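Local atomic coordinates of quinoline 2-oxidoreductase large subunit (Pseudomonas putida, PDB entry 1T3Q), a protein that probably catalyses the hydroxylation of quinoline at carbon 2, using a molybdenum centre bound to a pterin cytosine dinucleotide cofactor. Residues 184-189 and 303-308. Numbering follows the deposited sequence.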
ATOM      1  N   ALA B 184      53.053  23.754 -35.721  1.00 22.16           N
ATOM      2  CA  ALA B 184      54.061  24.358 -34.857  1.00 22.87           C
ATOM      3  C   ALA B 184      54.185  23.548 -33.571  1.00 23.00           C
ATOM      4  O   ALA B 184      55.275  23.402 -33.016  1.00 23.05           O
ATOM      5  CB  ALA B 184      53.676  25.798 -34.530  1.00 21.80           C
ATOM      6  N   GLY B 185      53.060  23.022 -33.102  1.00 23.26           N
ATOM      7  CA  GLY B 185      53.083  22.248 -31.880  1.00 22.80           C
ATOM      8  C   GLY B 185      52.174  21.041 -31.881  1.00 21.96           C
ATOM      9  O   GLY B 185      51.190  20.968 -32.621  1.00 21.17           O
ATOM     10  N   VAL B 186      52.520  20.081 -31.032  1.00 21.84           N
ATOM     11  CA  VAL B 186      51.744  18.862 -30.894  1.00 20.89           C
ATOM     12  C   VAL B 186      51.857  18.346 -29.464  1.00 20.99           C
ATOM     13  O   VAL B 186      52.917  18.435 -28.850  1.00 20.77           O
ATOM     14  CB  VAL B 186      52.263  17.744 -31.836  1.00 21.34           C
ATOM     15  CG1 VAL B 186      51.581  16.426 -31.503  1.00 20.96           C
ATOM     16  CG2 VAL B 186      52.012  18.117 -33.294  1.00 20.93           C
ATOM     17  N   VAL B 187      50.750  17.835 -28.940  1.00 20.83           N
ATOM     18  CA  VAL B 187      50.723  17.229 -27.614  1.00 21.05           C
ATOM     19  C   VAL B 187      49.901  15.970 -27.794  1.00 21.91           C
ATOM     20  O   VAL B 187      48.886  15.982 -28.496  1.00 22.74           O
ATOM     21  CB  VAL B 187      50.053  18.127 -26.541  1.00 22.09           C
ATOM     22  CG1 VAL B 187      50.962  19.300 -26.213  1.00 23.31           C
ATOM     23  CG2 VAL B 187      48.686  18.604 -27.014  1.00 20.66           C
ATOM     24  N   ARG B 188      50.343  14.880 -27.178  1.00 21.90           N
ATOM     25  CA  ARG B 188      49.640  13.614 -27.297  1.00 23.50           C
ATOM     26  C   ARG B 188      49.655  12.886 -25.966  1.00 22.78           C
ATOM     27  O   ARG B 188      50.525  13.112 -25.126  1.00 21.66           O
ATOM     28  CB  ARG B 188      50.309  12.735 -28.361  1.00 26.99           C
ATOM     29  CG  ARG B 188      50.756  13.514 -29.589  1.00 33.48           C
ATOM     30  CD  ARG B 188      51.281  12.623 -30.712  1.00 38.75           C
ATOM     31  NE  ARG B 188      50.235  12.289 -31.675  1.00 43.98           N
ATOM     32  CZ  ARG B 188      50.429  12.190 -32.986  1.00 46.65           C
ATOM     33  NH1 ARG B 188      51.634  12.398 -33.503  1.00 47.65           N
ATOM     34  NH2 ARG B 188      49.412  11.895 -33.787  1.00 49.21           N
ATOM     35  N   GLY B 189      48.681  12.013 -25.779  1.00 22.29           N
ATOM     36  CA  GLY B 189      48.620  11.255 -24.551  1.00 22.79           C
ATOM     37  C   GLY B 189      47.834   9.978 -24.724  1.00 23.19           C
ATOM     38  O   GLY B 189      46.941   9.882 -25.571  1.00 23.65           O
ATOM     39  N   GLY B 303      45.458  13.107 -29.553  1.00 21.38           N
ATOM     40  CA  GLY B 303      46.520  13.953 -30.061  1.00 20.04           C
ATOM     41  C   GLY B 303      45.914  15.286 -30.446  1.00 19.42           C
ATOM     42  O   GLY B 303      44.823  15.335 -31.006  1.00 20.71           O
ATOM     43  N   LEU B 304      46.611  16.371 -30.126  1.00 20.43           N
ATOM     44  CA  LEU B 304      46.140  17.710 -30.446  1.00 20.25           C
ATOM     45  C   LEU B 304      47.247  18.472 -31.159  1.00 19.44           C
ATOM     46  O   LEU B 304      48.373  18.545 -30.677  1.00 20.42           O
ATOM     47  CB  LEU B 304      45.746  18.452 -29.165  1.00 21.22           C
ATOM     48  CG  LEU B 304      45.254  19.898 -29.284  1.00 22.98           C
ATOM     49  CD1 LEU B 304      43.940  19.941 -30.049  1.00 22.72           C
ATOM     50  CD2 LEU B 304      45.062  20.482 -27.882  1.00 24.99           C
ATOM     51  N   ALA B 305      46.927  19.017 -32.324  1.00 20.72           N
ATOM     52  CA  ALA B 305      47.891  19.786 -33.101  1.00 20.56           C
ATOM     53  C   ALA B 305      47.464  21.245 -33.000  1.00 20.43           C
ATOM     54  O   ALA B 305      46.273  21.539 -33.001  1.00 20.85           O
ATOM     55  CB  ALA B 305      47.878  19.329 -34.556  1.00 21.69           C
ATOM     56  N   PHE B 306      48.428  22.155 -32.907  1.00 20.93           N
ATOM     57  CA  PHE B 306      48.108  23.571 -32.788  1.00 21.69           C
ATOM     58  C   PHE B 306      49.176  24.464 -33.407  1.00 21.39           C
ATOM     59  O   PHE B 306      50.316  24.046 -33.591  1.00 21.62           O
ATOM     60  CB  PHE B 306      47.897  23.925 -31.310  1.00 21.07           C
ATOM     61  CG  PHE B 306      49.005  23.453 -30.404  1.00 20.40           C
ATOM     62  CD1 PHE B 306      50.077  24.281 -30.101  1.00 20.31           C
ATOM     63  CD2 PHE B 306      48.971  22.172 -29.856  1.00 20.54           C
ATOM     64  CE1 PHE B 306      51.105  23.843 -29.260  1.00 20.89           C
ATOM     65  CE2 PHE B 306      49.989  21.726 -29.019  1.00 21.53           C
ATOM     66  CZ  PHE B 306      51.059  22.562 -28.718  1.00 19.89           C
ATOM     67  N   ASP B 307      48.806  25.699 -33.731  1.00 22.88           N
ATOM     68  CA  ASP B 307      49.764  26.614 -34.330  1.00 25.02           C
ATOM     69  C   ASP B 307      50.514  27.421 -33.270  1.00 25.80           C
ATOM     70  O   ASP B 307      50.273  27.261 -32.069  1.00 25.33           O
ATOM     71  CB  ASP B 307      49.069  27.530 -35.355  1.00 25.56           C
ATOM     72  CG  ASP B 307      48.176  28.587 -34.720  1.00 27.83           C
ATOM     73  OD1 ASP B 307      47.411  29.229 -35.475  1.00 27.29           O
ATOM     74  OD2 ASP B 307      48.238  28.801 -33.492  1.00 27.26           O
ATOM     75  N   GLY B 308      51.426  28.276 -33.722  1.00 25.09           N
ATOM     76  CA  GLY B 308      52.228  29.072 -32.809  1.00 24.33           C
ATOM     77  C   GLY B 308      51.471  29.982 -31.866  1.00 24.79           C
ATOM     78  O   GLY B 308      52.038  30.470 -30.890  1.00 24.20           O
TER
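Gly-185 O is gripped by two donors, the backbone N of Phe-306 across the contact at 3.0 Å and the hydroxyl OG of Ser-183; the Phe-306 N-H reaches it nearly straight (167°) but from above the carbonyl plane. In return Gly-185 N bonds to Phe-306 O. Two residues on, Leu-304 N meets Val-187 O at 2.8 Å and Val-187 N meets Leu-304 O, which makes Gly-185/Phe-306 and Val-187/Leu-304 the hydrogen-bonded pairs of an antiparallel strand pairing; the segment axes run nearly antiparallel. The strands, 185-193 and 298-306, belong to a mixed sheet in the molybdopterin cofactor-binding region, where helix 375-393 covers the side of Val-187 and Phe-306 and helix 177-182 that of Val-186 and Ala-305.

Phe-306 CG sits between its backbone N and carbonyl carbon (chi1 50°), on the side from which the ring can lie over Gly-185: Gly-185 CA lies 3.9 Å from the ring centroid and 22° off its normal, a CH-pi contact. A CB on Gly-185 would collide with Phe-306 CE1. At the ring's edge, Val-187 CG1 touches Phe-306 CE2 at 3.8 Å, while its other methyl, CG2, packs against Leu-304 CB at 3.6 Å. An alanine in place of Phe-306 would probably uncover the Gly-185 backbone and open a gap beside Val-187 CG1, where the ring meets helix 375-393.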